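Long-range contacts in fructose 1-phosphate kinase (Staphylococcus aureus, PDB 2JG5), which probably catalyses the ATP-dependent phosphorylation of fructose 1-phosphate to fructose 1,6-bisphosphate, as a pfkB-family carbohydrate kinase: residues D249-G254 against Q270-C275; I178-D183 against Q212-S217. All blocks are in the same frame, centred on the assembly; numbering follows the deposited sequence.

Interaction 1: D249-G254 against Q270-C275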
ATOM      1  N   ASP A 249      -2.929 -15.299  18.766  1.00 32.04           N
ATOM      2  CA  ASP A 249      -3.304 -13.987  19.290  1.00 31.62           C
ATOM      3  C   ASP A 249      -4.635 -14.017  20.015  1.00 31.15           C
ATOM      4  O   ASP A 249      -4.787 -13.406  21.065  1.00 31.53           O
ATOM      5  CB  ASP A 249      -3.384 -12.968  18.148  1.00 31.94           C
ATOM      6  CG  ASP A 249      -2.087 -12.862  17.355  1.00 31.75           C
ATOM      7  OD1 ASP A 249      -1.002 -13.005  17.953  1.00 30.82           O
ATOM      8  OD2 ASP A 249      -2.163 -12.627  16.133  1.00 30.35           O
ATOM      9  N   SER A 250      -5.598 -14.714  19.427  1.00 31.12           N
ATOM     10  CA  SER A 250      -6.944 -14.838  19.970  1.00 30.75           C
ATOM     11  C   SER A 250      -6.963 -15.642  21.260  1.00 30.51           C
ATOM     12  O   SER A 250      -7.718 -15.326  22.175  1.00 31.03           O
ATOM     13  CB  SER A 250      -7.859 -15.487  18.936  1.00 30.82           C
ATOM     14  OG  SER A 250      -7.929 -14.691  17.772  1.00 30.29           O
ATOM     15  N   THR A 251      -6.123 -16.672  21.322  1.00 30.16           N
ATOM     16  CA  THR A 251      -5.906 -17.457  22.534  1.00 29.63           C
ATOM     17  C   THR A 251      -5.369 -16.549  23.648  1.00 29.65           C
ATOM     18  O   THR A 251      -5.895 -16.558  24.769  1.00 29.65           O
ATOM     19  CB  THR A 251      -4.926 -18.624  22.273  1.00 29.46           C
ATOM     20  OG1 THR A 251      -5.436 -19.451  21.214  1.00 30.89           O
ATOM     21  CG2 THR A 251      -4.721 -19.488  23.530  1.00 29.40           C
ATOM     22  N   VAL A 252      -4.333 -15.768  23.336  1.00 29.03           N
ATOM     23  CA  VAL A 252      -3.768 -14.843  24.311  1.00 28.81           C
ATOM     24  C   VAL A 252      -4.837 -13.847  24.790  1.00 28.74           C
ATOM     25  O   VAL A 252      -5.002 -13.664  25.983  1.00 28.53           O
ATOM     26  CB  VAL A 252      -2.531 -14.106  23.762  1.00 28.96           C
ATOM     27  CG1 VAL A 252      -2.210 -12.864  24.627  1.00 28.25           C
ATOM     28  CG2 VAL A 252      -1.339 -15.039  23.681  1.00 27.48           C
ATOM     29  N   ALA A 253      -5.571 -13.241  23.853  1.00 28.65           N
ATOM     30  CA  ALA A 253      -6.658 -12.299  24.186  1.00 28.65           C
ATOM     31  C   ALA A 253      -7.770 -12.935  25.036  1.00 28.45           C
ATOM     32  O   ALA A 253      -8.285 -12.309  25.942  1.00 28.47           O
ATOM     33  CB  ALA A 253      -7.248 -11.668  22.908  1.00 27.91           C
ATOM     34  N   GLY A 254      -8.142 -14.170  24.726  1.00 28.81           N
ATOM     35  CA  GLY A 254      -9.141 -14.897  25.515  1.00 29.24           C
ATOM     36  C   GLY A 254      -8.732 -15.058  26.966  1.00 29.36           C
ATOM     37  O   GLY A 254      -9.540 -14.850  27.881  1.00 29.46           O
ATOM     38  N   GLN A 270     -10.388 -21.881  29.230  1.00 29.07           N
ATOM     39  CA  GLN A 270     -11.467 -22.303  28.330  1.00 28.79           C
ATOM     40  C   GLN A 270     -11.825 -21.222  27.295  1.00 28.61           C
ATOM     41  O   GLN A 270     -11.928 -21.516  26.098  1.00 28.58           O
ATOM     42  CB  GLN A 270     -12.716 -22.664  29.135  1.00 28.89           C
ATOM     43  CG  GLN A 270     -13.743 -23.443  28.350  1.00 28.80           C
ATOM     44  CD  GLN A 270     -15.088 -23.498  29.038  1.00 29.24           C
ATOM     45  OE1 GLN A 270     -15.515 -22.534  29.684  1.00 31.34           O
ATOM     46  NE2 GLN A 270     -15.771 -24.614  28.893  1.00 25.57           N
ATOM     47  N   GLN A 271     -12.020 -19.989  27.768  1.00 28.16           N
ATOM     48  CA  GLN A 271     -12.267 -18.834  26.899  1.00 28.35           C
ATOM     49  C   GLN A 271     -11.113 -18.638  25.908  1.00 28.34           C
ATOM     50  O   GLN A 271     -11.337 -18.389  24.726  1.00 28.75           O
ATOM     51  CB  GLN A 271     -12.475 -17.566  27.743  1.00 28.25           C
ATOM     52  CG  GLN A 271     -12.576 -16.271  26.952  1.00 27.99           C
ATOM     53  CD  GLN A 271     -13.508 -15.280  27.598  1.00 28.89           C
ATOM     54  OE1 GLN A 271     -14.725 -15.361  27.429  1.00 28.62           O
ATOM     55  NE2 GLN A 271     -12.947 -14.327  28.345  1.00 29.84           N
ATOM     56  N   ALA A 272      -9.886 -18.785  26.408  1.00 28.63           N
ATOM     57  CA  ALA A 272      -8.670 -18.667  25.622  1.00 28.06           C
ATOM     58  C   ALA A 272      -8.649 -19.640  24.441  1.00 28.37           C
ATOM     59  O   ALA A 272      -8.412 -19.229  23.299  1.00 28.23           O
ATOM     60  CB  ALA A 272      -7.460 -18.863  26.512  1.00 27.81           C
ATOM     61  N   VAL A 273      -8.926 -20.917  24.719  1.00 28.33           N
ATOM     62  CA  VAL A 273      -8.950 -21.967  23.691  1.00 28.02           C
ATOM     63  C   VAL A 273     -10.122 -21.806  22.709  1.00 28.14           C
ATOM     64  O   VAL A 273      -9.966 -22.015  21.498  1.00 27.99           O
ATOM     65  CB  VAL A 273      -8.870 -23.399  24.314  1.00 27.85           C
ATOM     66  CG1 VAL A 273      -9.046 -24.459  23.263  1.00 27.57           C
ATOM     67  CG2 VAL A 273      -7.521 -23.599  25.016  1.00 27.67           C
ATOM     68  N   ALA A 274     -11.285 -21.419  23.230  1.00 28.13           N
ATOM     69  CA  ALA A 274     -12.445 -21.106  22.381  1.00 27.95           C
ATOM     70  C   ALA A 274     -12.103 -20.019  21.369  1.00 27.85           C
ATOM     71  O   ALA A 274     -12.418 -20.155  20.190  1.00 28.04           O
ATOM     72  CB  ALA A 274     -13.643 -20.674  23.222  1.00 27.63           C
ATOM     73  N   CYS A 275     -11.459 -18.950  21.838  1.00 27.65           N
ATOM     74  CA  CYS A 275     -11.039 -17.848  20.968  1.00 27.66           C
ATOM     75  C   CYS A 275     -10.128 -18.264  19.815  1.00 27.99           C
ATOM     76  O   CYS A 275     -10.386 -17.915  18.657  1.00 28.09           O
ATOM     77  CB  CYS A 275     -10.362 -16.755  21.788  1.00 27.77           C
ATOM     78  SG  CYS A 275     -11.487 -15.938  22.885  1.00 25.98           S
TER

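Interaction 2: I178-D183 against Q212-S217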
ATOM      1  N   ILE A 178       3.640 -17.013  29.525  1.00 32.03           N
ATOM      2  CA  ILE A 178       4.163 -17.081  28.162  1.00 31.86           C
ATOM      3  C   ILE A 178       3.394 -18.164  27.376  1.00 31.92           C
ATOM      4  O   ILE A 178       2.681 -18.976  27.971  1.00 31.64           O
ATOM      5  CB  ILE A 178       5.671 -17.359  28.151  1.00 31.66           C
ATOM      6  CG1 ILE A 178       5.993 -18.563  29.054  1.00 31.56           C
ATOM      7  CG2 ILE A 178       6.420 -16.094  28.573  1.00 32.19           C
ATOM      8  CD1 ILE A 178       7.370 -19.147  28.858  1.00 32.70           C
ATOM      9  N   LYS A 179       3.534 -18.179  26.050  1.00 31.92           N
ATOM     10  CA  LYS A 179       2.742 -19.102  25.228  1.00 32.12           C
ATOM     11  C   LYS A 179       3.524 -19.870  24.144  1.00 32.02           C
ATOM     12  O   LYS A 179       3.275 -19.691  22.954  1.00 31.94           O
ATOM     13  CB  LYS A 179       1.524 -18.374  24.620  1.00 31.96           C
ATOM     14  CG  LYS A 179       0.409 -19.317  24.177  1.00 32.18           C
ATOM     15  CD  LYS A 179      -0.679 -18.642  23.363  1.00 32.77           C
ATOM     16  CE  LYS A 179      -0.189 -18.274  21.979  1.00 34.62           C
ATOM     17  NZ  LYS A 179       0.115 -19.488  21.160  1.00 35.75           N
ATOM     18  N   PRO A 180       4.455 -20.750  24.546  1.00 32.32           N
ATOM     19  CA  PRO A 180       5.168 -21.482  23.503  1.00 32.56           C
ATOM     20  C   PRO A 180       4.319 -22.599  22.887  1.00 32.54           C
ATOM     21  O   PRO A 180       3.275 -22.970  23.425  1.00 31.98           O
ATOM     22  CB  PRO A 180       6.354 -22.082  24.254  1.00 32.64           C
ATOM     23  CG  PRO A 180       5.822 -22.317  25.634  1.00 32.44           C
ATOM     24  CD  PRO A 180       4.905 -21.143  25.897  1.00 32.78           C
ATOM     25  N   ASN A 181       4.758 -23.121  21.752  1.00 32.82           N
ATOM     26  CA  ASN A 181       4.138 -24.344  21.249  1.00 33.21           C
ATOM     27  C   ASN A 181       4.914 -25.580  21.696  1.00 33.31           C
ATOM     28  O   ASN A 181       6.058 -25.482  22.160  1.00 33.31           O
ATOM     29  CB  ASN A 181       3.899 -24.308  19.727  1.00 32.94           C
ATOM     30  CG  ASN A 181       5.134 -23.932  18.942  1.00 32.89           C
ATOM     31  OD1 ASN A 181       6.186 -24.573  19.044  1.00 33.11           O
ATOM     32  ND2 ASN A 181       5.008 -22.897  18.125  1.00 32.91           N
ATOM     33  N   LYS A 182       4.268 -26.734  21.575  1.00 33.83           N
ATOM     34  CA  LYS A 182       4.893 -28.021  21.851  1.00 33.83           C
ATOM     35  C   LYS A 182       6.262 -28.153  21.155  1.00 34.00           C
ATOM     36  O   LYS A 182       7.194 -28.747  21.713  1.00 34.10           O
ATOM     37  CB  LYS A 182       3.948 -29.142  21.422  1.00 33.81           C
ATOM     38  CG  LYS A 182       4.439 -30.542  21.703  1.00 34.26           C
ATOM     39  CD  LYS A 182       3.803 -31.520  20.720  1.00 35.76           C
ATOM     40  CE  LYS A 182       4.785 -32.592  20.293  1.00 35.12           C
ATOM     41  NZ  LYS A 182       6.056 -32.000  19.773  1.00 36.47           N
ATOM     42  N   ASP A 183       6.385 -27.591  19.950  1.00 33.73           N
ATOM     43  CA  ASP A 183       7.624 -27.726  19.181  1.00 33.68           C
ATOM     44  C   ASP A 183       8.756 -26.858  19.749  1.00 33.27           C
ATOM     45  O   ASP A 183       9.912 -27.268  19.757  1.00 33.17           O
ATOM     46  CB  ASP A 183       7.373 -27.481  17.684  1.00 33.85           C
ATOM     47  CG  ASP A 183       6.409 -28.522  17.066  1.00 35.05           C
ATOM     48  OD1 ASP A 183       6.413 -29.712  17.479  1.00 34.32           O
ATOM     49  OD2 ASP A 183       5.647 -28.147  16.148  1.00 36.88           O
ATOM     50  N   GLN A 212       5.061 -17.167  35.730  1.00 33.28           N
ATOM     51  CA  GLN A 212       3.992 -17.341  36.710  1.00 33.45           C
ATOM     52  C   GLN A 212       3.062 -18.475  36.286  1.00 32.88           C
ATOM     53  O   GLN A 212       2.520 -19.202  37.121  1.00 32.60           O
ATOM     54  CB  GLN A 212       3.208 -16.038  36.906  1.00 33.59           C
ATOM     55  CG  GLN A 212       3.922 -14.993  37.773  1.00 34.56           C
ATOM     56  CD  GLN A 212       3.062 -13.756  38.028  1.00 35.05           C
ATOM     57  OE1 GLN A 212       1.949 -13.847  38.557  1.00 37.32           O
ATOM     58  NE2 GLN A 212       3.576 -12.596  37.648  1.00 35.97           N
ATOM     59  N   SER A 213       2.900 -18.619  34.972  1.00 32.53           N
ATOM     60  CA  SER A 213       2.174 -19.729  34.375  1.00 31.72           C
ATOM     61  C   SER A 213       2.559 -19.836  32.900  1.00 31.74           C
ATOM     62  O   SER A 213       3.243 -18.959  32.371  1.00 32.02           O
ATOM     63  CB  SER A 213       0.666 -19.543  34.525  1.00 31.83           C
ATOM     64  OG  SER A 213       0.235 -18.326  33.955  1.00 30.77           O
ATOM     65  N   VAL A 214       2.134 -20.916  32.248  1.00 31.07           N
ATOM     66  CA  VAL A 214       2.511 -21.188  30.864  1.00 30.91           C
ATOM     67  C   VAL A 214       1.335 -21.836  30.157  1.00 30.69           C
ATOM     68  O   VAL A 214       0.758 -22.791  30.671  1.00 30.61           O
ATOM     69  CB  VAL A 214       3.733 -22.159  30.768  1.00 30.72           C
ATOM     70  CG1 VAL A 214       4.073 -22.491  29.315  1.00 30.48           C
ATOM     71  CG2 VAL A 214       4.957 -21.598  31.478  1.00 30.93           C
ATOM     72  N   ILE A 215       0.977 -21.304  28.992  1.00 30.55           N
ATOM     73  CA  ILE A 215       0.038 -21.976  28.094  1.00 30.81           C
ATOM     74  C   ILE A 215       0.827 -22.591  26.956  1.00 30.88           C
ATOM     75  O   ILE A 215       1.615 -21.914  26.301  1.00 30.57           O
ATOM     76  CB  ILE A 215      -1.031 -21.026  27.518  1.00 30.68           C
ATOM     77  CG1 ILE A 215      -1.886 -20.442  28.637  1.00 30.60           C
ATOM     78  CG2 ILE A 215      -1.916 -21.764  26.522  1.00 30.41           C
ATOM     79  CD1 ILE A 215      -2.765 -19.280  28.185  1.00 31.56           C
ATOM     80  N   VAL A 216       0.634 -23.885  26.742  1.00 31.48           N
ATOM     81  CA  VAL A 216       1.329 -24.573  25.671  1.00 31.91           C
ATOM     82  C   VAL A 216       0.311 -24.946  24.602  1.00 32.92           C
ATOM     83  O   VAL A 216      -0.636 -25.708  24.854  1.00 32.92           O
ATOM     84  CB  VAL A 216       2.102 -25.809  26.164  1.00 31.82           C
ATOM     85  CG1 VAL A 216       2.846 -26.463  25.011  1.00 31.51           C
ATOM     86  CG2 VAL A 216       3.076 -25.428  27.251  1.00 31.52           C
ATOM     87  N   SER A 217       0.506 -24.384  23.415  1.00 33.49           N
ATOM     88  CA  SER A 217      -0.390 -24.604  22.304  1.00 34.34           C
ATOM     89  C   SER A 217      -0.108 -25.954  21.660  1.00 34.54           C
ATOM     90  O   SER A 217       1.042 -26.297  21.371  1.00 34.84           O
ATOM     91  CB  SER A 217      -0.239 -23.473  21.285  1.00 34.61           C
ATOM     92  OG  SER A 217      -1.230 -23.565  20.271  1.00 36.30           O
TER
HETATM   93  O   HOH W   1      -2.015 -20.996  19.662  1.00 28.86           O

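Interaction 1: D249-G254 against Q270-C275
Gly254 and Ala272 bring two helices into direct backbone contact, with their CA atoms 3.8 Å apart. The short helical segments run nearly antiparallel, at 155°, and their axes approach to 6.9 Å.

The packing is built from small groups. Ala272 CB lies 3.3 Å from Thr251 O. From the same helix, one turn on, Cys275 sets CB 3.0 Å from Ser250 O; its SG, anti to the carbonyl carbon (chi1 -67°), sits 3.7 Å from Gly254 CA. Carbon atoms also meet carbonyl oxygens in a CA-H...O contact, Thr251 CA to Ala272 O at 3.2 Å, almost straight at 163°.

Conventional polar links across the pair are few: Gln271 NE2 makes a weak hydrogen bond of 3.5 Å to Gly254 O, while its OE1 is taken by Lys295. The hydroxyls work elsewhere, Ser250 OG with Thr279 and Gly246 O, Thr251 OG1 with Ser247 O of its own helix.

This is close antiparallel helix packing at small residues. It backs the start of helix 247-260, where the Gly-Ser-Gly-Asp sequence ending at Asp249 corresponds to the motif that forms the anion hole in pfkB relatives, consistent with that role here.

Interaction 2: I178-D183 against Q212-S217
Pro180 meets the strand with the CG-CD part of its ring, and the ring crosses the side chain of Val214 at about a right angle: CD is 3.8 Å from Val214 CG1 and, beyond it, CG approaches the methyls of Val214 and Val216. The same CD lies 3.4 Å from Ile215 O. Ile178 continues this apolar side, running alongside Val214 with its CG1 against CG2, and helix 196-208 packs on Val214 and Val216. The other face of the strand carries Ile215 and meets Lys179, whose CG lies 4.0 Å from Ile215 CB and whose chain also touches helix 247-260.

Main-chain bonds tie the two segments together in parallel fashion. Ile215 N gives its hydrogen to Ile178 O at 3.1 Å; Ser217 N gives one to Pro180 O, also 3.1 Å, at 162° and in the plane of that carbonyl. Lys182 N then bonds to Ser217 O at 3.3 Å, so Asn181 is flanked by bonds to both backbone ends of Ser217. Asn181 itself is the N-cap of helix 182-188, with OD1 accepting from Glu184 N.

Bends at chi3 (72°) and chi4 carry the end of Lys179 over to Ser217, where one water accepts from Lys179 NZ at 3.0 Å and lies 2.8 Å from Ser217 OG.

Proline has no N-H to offer Ile215 O, and that oxygen meets carbon instead, including a CA-H...O contact from Lys179. The chemistry therefore divides the work: the bonds of Ser217 to Pro180 O and Lys182 N pair Asn181 with Ser217, the apolar ring fills the side toward the valines, and the first amide of helix 182-188 is fastened to the end of the strand.

Overall arrangement
Interaction 2 comes first along the chain and closes before interaction 1 opens; their centres are about 13 Å apart. They meet at Lys179, whose CD lies 3.7 Å from Val252 CG2 on helix 247-260 and also packs against Thr251. Helix 247-260 thus touches helix 265-280 in interaction 1 and both segments of interaction 2, Lys179 and strand 214-217, where its Met255 touches Ile215. Interaction 2 joins the edge of the seven-stranded parallel sheet, at strand 177-178, to strand 214-217 of the antiparallel sheet, and helix 247-260 also rests on strand 157-161 through Val252. Both contacts thus gather around one helix, inside the large alpha/beta domain of the ribokinase-like fold.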